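Local coordinates for FERM, RhoGEF and pleckstrin domain protein 2 (Danio rerio, PDB 6D21) that probably acts as a guanine nucleotide exchange factor that activates RAC1, the FERM domain here being one piece of the longer protein, at residues 19-31 / 57-69. Residues are numbered along the deposited sequence; the frame is centred on the assembly and turned at random.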
loop_
_atom_site.group_PDB
_atom_site.type_symbol
_atom_site.label_atom_id
_atom_site.label_comp_id
_atom_site.label_asym_id
_atom_site.label_seq_id
_atom_site.Cartn_x
_atom_site.Cartn_y
_atom_site.Cartn_z
ATOM N N GLU A 19 -20.137 12.712 7.991
ATOM C CA GLU A 19 -20.378 13.923 8.749
ATOM C C GLU A 19 -19.731 13.826 10.123
ATOM O O GLU A 19 -19.981 12.889 10.879
ATOM C CB GLU A 19 -21.877 14.192 8.852
ATOM C CG GLU A 19 -22.590 13.990 7.522
ATOM C CD GLU A 19 -23.638 15.037 7.256
ATOM O OE1 GLU A 19 -24.847 14.736 7.378
ATOM O OE2 GLU A 19 -23.240 16.167 6.912
ATOM N N LEU A 20 -18.876 14.800 10.415
ATOM C CA LEU A 20 -18.075 14.823 11.631
ATOM C C LEU A 20 -18.049 16.221 12.195
ATOM O O LEU A 20 -18.188 17.188 11.453
ATOM C CB LEU A 20 -16.641 14.366 11.363
ATOM C CG LEU A 20 -16.325 12.883 11.228
ATOM C CD1 LEU A 20 -16.564 12.424 9.811
ATOM C CD2 LEU A 20 -14.885 12.616 11.645
ATOM N N GLU A 21 -17.860 16.343 13.501
ATOM C CA GLU A 21 -17.727 17.670 14.088
ATOM C C GLU A 21 -16.360 18.244 13.728
ATOM O O GLU A 21 -15.435 17.500 13.411
ATOM C CB GLU A 21 -17.915 17.626 15.603
ATOM C CG GLU A 21 -16.950 16.696 16.320
ATOM C CD GLU A 21 -16.824 17.018 17.799
ATOM O OE1 GLU A 21 -17.334 18.078 18.227
ATOM O OE2 GLU A 21 -16.213 16.211 18.532
ATOM N N SER A 22 -16.246 19.565 13.778
ATOM C CA SER A 22 -15.021 20.266 13.414
ATOM C C SER A 22 -13.875 20.013 14.404
ATOM O O SER A 22 -12.726 20.364 14.139
ATOM C CB SER A 22 -15.299 21.769 13.309
ATOM O OG SER A 22 -14.099 22.509 13.179
ATOM N N LYS A 23 -14.191 19.417 15.549
ATOM C CA LYS A 23 -13.181 19.109 16.553
ATOM C C LYS A 23 -12.563 17.729 16.329
ATOM O O LYS A 23 -11.729 17.291 17.122
ATOM C CB LYS A 23 -13.783 19.176 17.963
ATOM C CG LYS A 23 -13.975 20.571 18.541
ATOM C CD LYS A 23 -14.248 20.476 20.033
ATOM C CE LYS A 23 -15.048 21.665 20.577
ATOM N NZ LYS A 23 -14.705 22.981 19.965
ATOM N N ALA A 24 -12.968 17.048 15.261
ATOM C CA ALA A 24 -12.602 15.647 15.070
ATOM C C ALA A 24 -11.107 15.395 14.849
ATOM O O ALA A 24 -10.448 16.069 14.061
ATOM C CB ALA A 24 -13.393 15.060 13.904
ATOM N N ASP A 25 -10.585 14.399 15.552
ATOM C CA ASP A 25 -9.241 13.897 15.303
ATOM C C ASP A 25 -9.242 13.057 14.024
ATOM O O ASP A 25 -10.283 12.861 13.398
ATOM C CB ASP A 25 -8.755 13.089 16.515
ATOM C CG ASP A 25 -9.646 11.888 16.833
ATOM O OD1 ASP A 25 -10.376 11.405 15.945
ATOM O OD2 ASP A 25 -9.626 11.438 18.002
ATOM N N GLY A 26 -8.084 12.554 13.630
ATOM C CA GLY A 26 -8.047 11.641 12.508
ATOM C C GLY A 26 -8.687 10.315 12.889
ATOM O O GLY A 26 -9.276 9.631 12.047
ATOM N N GLN A 27 -8.589 9.964 14.174
ATOM C CA GLN A 27 -9.043 8.659 14.655
ATOM C C GLN A 27 -10.562 8.497 14.523
ATOM O O GLN A 27 -11.051 7.413 14.223
ATOM C CB GLN A 27 -8.634 8.453 16.114
ATOM C CG GLN A 27 -8.940 7.038 16.632
ATOM C CD GLN A 27 -8.264 5.958 15.793
ATOM O OE1 GLN A 27 -7.039 5.914 15.693
ATOM N NE2 GLN A 27 -9.062 5.092 15.177
ATOM N N LEU A 28 -11.291 9.586 14.755
ATOM C CA LEU A 28 -12.748 9.594 14.640
ATOM C C LEU A 28 -13.184 9.266 13.208
ATOM O O LEU A 28 -14.083 8.447 13.002
ATOM C CB LEU A 28 -13.314 10.953 15.085
ATOM C CG LEU A 28 -14.828 11.125 15.229
ATOM C CD1 LEU A 28 -15.441 10.057 16.131
ATOM C CD2 LEU A 28 -15.128 12.510 15.746
ATOM N N LEU A 29 -12.542 9.890 12.222
ATOM C CA LEU A 29 -12.859 9.610 10.828
ATOM C C LEU A 29 -12.531 8.151 10.462
ATOM O O LEU A 29 -13.314 7.485 9.785
ATOM C CB LEU A 29 -12.108 10.568 9.909
ATOM C CG LEU A 29 -12.306 10.354 8.407
ATOM C CD1 LEU A 29 -13.786 10.532 8.032
ATOM C CD2 LEU A 29 -11.418 11.308 7.616
ATOM N N LEU A 30 -11.362 7.673 10.891
ATOM C CA LEU A 30 -10.968 6.276 10.680
ATOM C C LEU A 30 -11.992 5.318 11.254
ATOM O O LEU A 30 -12.391 4.348 10.593
ATOM C CB LEU A 30 -9.602 5.983 11.311
ATOM C CG LEU A 30 -8.304 6.337 10.574
ATOM C CD1 LEU A 30 -7.171 6.500 11.575
ATOM C CD2 LEU A 30 -7.940 5.268 9.560
ATOM N N SER A 31 -12.411 5.583 12.489
ATOM C CA SER A 31 -13.390 4.727 13.149
ATOM C C SER A 31 -14.724 4.722 12.416
ATOM O O SER A 31 -15.321 3.666 12.230
ATOM C CB SER A 31 -13.602 5.167 14.601
ATOM O OG SER A 31 -12.394 5.005 15.327
ATOM N N VAL A 57 -0.775 11.800 1.241
ATOM C CA VAL A 57 -0.156 11.894 2.566
ATOM C C VAL A 57 -1.000 11.073 3.537
ATOM O O VAL A 57 -2.200 10.997 3.341
ATOM C CB VAL A 57 -0.068 13.363 3.036
ATOM C CG1 VAL A 57 0.434 13.462 4.458
ATOM C CG2 VAL A 57 0.834 14.161 2.096
ATOM N N TRP A 58 -0.400 10.457 4.563
ATOM C CA TRP A 58 -1.186 9.723 5.551
ATOM C C TRP A 58 -1.878 10.654 6.522
ATOM O O TRP A 58 -1.294 11.632 6.986
ATOM C CB TRP A 58 -0.311 8.735 6.342
ATOM C CG TRP A 58 0.111 7.562 5.532
ATOM C CD1 TRP A 58 1.345 7.358 4.966
ATOM C CD2 TRP A 58 -0.688 6.424 5.167
ATOM N NE1 TRP A 58 1.361 6.169 4.281
ATOM C CE2 TRP A 58 0.127 5.579 4.377
ATOM C CE3 TRP A 58 -2.017 6.053 5.407
ATOM C CZ2 TRP A 58 -0.336 4.373 3.848
ATOM C CZ3 TRP A 58 -2.480 4.854 4.876
ATOM C CH2 TRP A 58 -1.640 4.027 4.106
ATOM N N LEU A 59 -3.130 10.346 6.837
ATOM C CA LEU A 59 -3.826 11.036 7.913
ATOM C C LEU A 59 -3.286 10.559 9.267
ATOM O O LEU A 59 -3.261 9.362 9.564
ATOM C CB LEU A 59 -5.333 10.793 7.818
ATOM C CG LEU A 59 -6.261 11.534 8.779
ATOM C CD1 LEU A 59 -6.276 13.038 8.521
ATOM C CD2 LEU A 59 -7.665 10.969 8.676
ATOM N N ASP A 60 -2.844 11.508 10.072
ATOM C CA ASP A 60 -2.422 11.255 11.440
ATOM C C ASP A 60 -3.648 11.165 12.349
ATOM O O ASP A 60 -4.365 12.157 12.537
ATOM C CB ASP A 60 -1.483 12.378 11.901
ATOM C CG ASP A 60 -0.881 12.137 13.280
ATOM O OD1 ASP A 60 -1.381 11.287 14.056
ATOM O OD2 ASP A 60 0.107 12.836 13.593
ATOM N N PRO A 61 -3.871 9.993 12.953
ATOM C CA PRO A 61 -5.084 9.790 13.758
ATOM C C PRO A 61 -5.123 10.594 15.061
ATOM O O PRO A 61 -6.190 10.739 15.657
ATOM C CB PRO A 61 -5.074 8.278 14.047
ATOM C CG PRO A 61 -3.702 7.797 13.724
ATOM C CD PRO A 61 -3.067 8.763 12.789
ATOM N N SER A 62 -3.991 11.131 15.494
ATOM C CA SER A 62 -3.940 11.787 16.804
ATOM C C SER A 62 -4.079 13.301 16.709
ATOM O O SER A 62 -4.272 13.991 17.718
ATOM C CB SER A 62 -2.641 11.419 17.521
ATOM O OG SER A 62 -1.525 11.592 16.666
ATOM N N LYS A 63 -3.987 13.814 15.488
ATOM C CA LYS A 63 -4.130 15.244 15.235
ATOM C C LYS A 63 -5.531 15.580 14.720
ATOM O O LYS A 63 -6.219 14.732 14.139
ATOM C CB LYS A 63 -3.093 15.707 14.216
ATOM C CG LYS A 63 -1.654 15.678 14.697
ATOM C CD LYS A 63 -0.763 16.397 13.682
ATOM C CE LYS A 63 0.712 16.344 14.056
ATOM N NZ LYS A 63 0.933 15.952 15.475
ATOM N N LEU A 64 -5.938 16.826 14.927
ATOM C CA LEU A 64 -7.172 17.339 14.364
ATOM C C LEU A 64 -7.083 17.305 12.854
ATOM O O LEU A 64 -6.036 17.621 12.285
ATOM C CB LEU A 64 -7.436 18.768 14.828
ATOM C CG LEU A 64 -7.631 18.963 16.327
ATOM C CD1 LEU A 64 -7.983 20.405 16.598
ATOM C CD2 LEU A 64 -8.712 18.036 16.836
ATOM N N ILE A 65 -8.179 16.932 12.208
ATOM C CA ILE A 65 -8.210 16.892 10.760
ATOM C C ILE A 65 -7.982 18.286 10.193
ATOM O O ILE A 65 -7.201 18.441 9.251
ATOM C CB ILE A 65 -9.529 16.336 10.245
ATOM C CG1 ILE A 65 -9.711 14.904 10.745
ATOM C CG2 ILE A 65 -9.567 16.392 8.722
ATOM C CD1 ILE A 65 -11.039 14.305 10.378
ATOM N N VAL A 66 -8.627 19.296 10.786
ATOM C CA VAL A 66 -8.524 20.675 10.283
ATOM C C VAL A 66 -7.107 21.244 10.391
ATOM O O VAL A 66 -6.774 22.225 9.731
ATOM C CB VAL A 66 -9.502 21.656 11.014
ATOM C CG1 VAL A 66 -10.935 21.459 10.532
ATOM C CG2 VAL A 66 -9.400 21.544 12.541
ATOM N N LYS A 67 -6.280 20.631 11.224
ATOM C CA LYS A 67 -4.880 21.015 11.338
ATOM C C LYS A 67 -3.980 20.298 10.322
ATOM O O LYS A 67 -2.787 20.576 10.248
ATOM C CB LYS A 67 -4.371 20.733 12.757
ATOM C CG LYS A 67 -4.787 21.760 13.806
ATOM C CD LYS A 67 -3.848 21.729 15.017
ATOM C CE LYS A 67 -4.012 22.972 15.889
ATOM N NZ LYS A 67 -2.999 23.040 16.984
ATOM N N GLN A 68 -4.532 19.361 9.555
ATOM C CA GLN A 68 -3.717 18.591 8.611
ATOM C C GLN A 68 -4.036 18.924 7.159
ATOM O O GLN A 68 -3.194 18.758 6.273
ATOM C CB GLN A 68 -3.908 17.090 8.839
ATOM C CG GLN A 68 -3.675 16.628 10.269
ATOM C CD GLN A 68 -3.825 15.126 10.414
ATOM O OE1 GLN A 68 -3.164 14.356 9.720
ATOM N NE2 GLN A 68 -4.705 14.702 11.312
ATOM N N VAL A 69 -5.265 19.386 6.926
ATOM C CA VAL A 69 -5.769 19.634 5.581
ATOM C C VAL A 69 -6.431 21.003 5.477
ATOM O O VAL A 69 -7.163 21.406 6.375
ATOM C CB VAL A 69 -6.784 18.555 5.165
ATOM C CG1 VAL A 69 -7.042 18.639 3.685
ATOM C CG2 VAL A 69 -6.280 17.161 5.537
HETATM O O HOH W 1 -10.780 18.566 12.821
#
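With CG1 opposite its carbonyl carbon (chi1 -61°) and the chain extended beyond it, Ile65 carries CD1 to within 3.9 Å of Leu29 CB, crossing that side chain nearly at right angles. This is the ubiquitin-like N-terminal lobe of the FERM domain, where the start of helix 26-36 meets the loop after strand 56-58. Ile65 CD1 also faces Ala24 CB. Cutting Ile65 back to an alanine removes CG1 and CD1 and is likely to leave a gap beside Leu29 CB and Ala24 CB. Leu59 CD2 packs on Leu29 CD2, and Phe77 and Ile6 of the sheet continue this core. The backbones come close at Gly26, whose CA sits 3.7 Å from Asp60 O. Ile65 N gives Ala24 O a nearly straight bond of 3.1 Å (170°). Gln27 N donates to a lone pair of Pro61 O, in the carbonyl plane. Leu30 CD1 touches Pro61 CB at 3.7 Å. The Gln68 amide braces the loop: OE1 accepts from Asp60 N, and NE2 donates to Asp60 O. The Asp25 carboxylate caps the helix start, OD1 accepting from Leu28 N. A water bridges the two segments, donating to Ser22 O and Ala24 O and accepting from Val66 N at 3.1 Å.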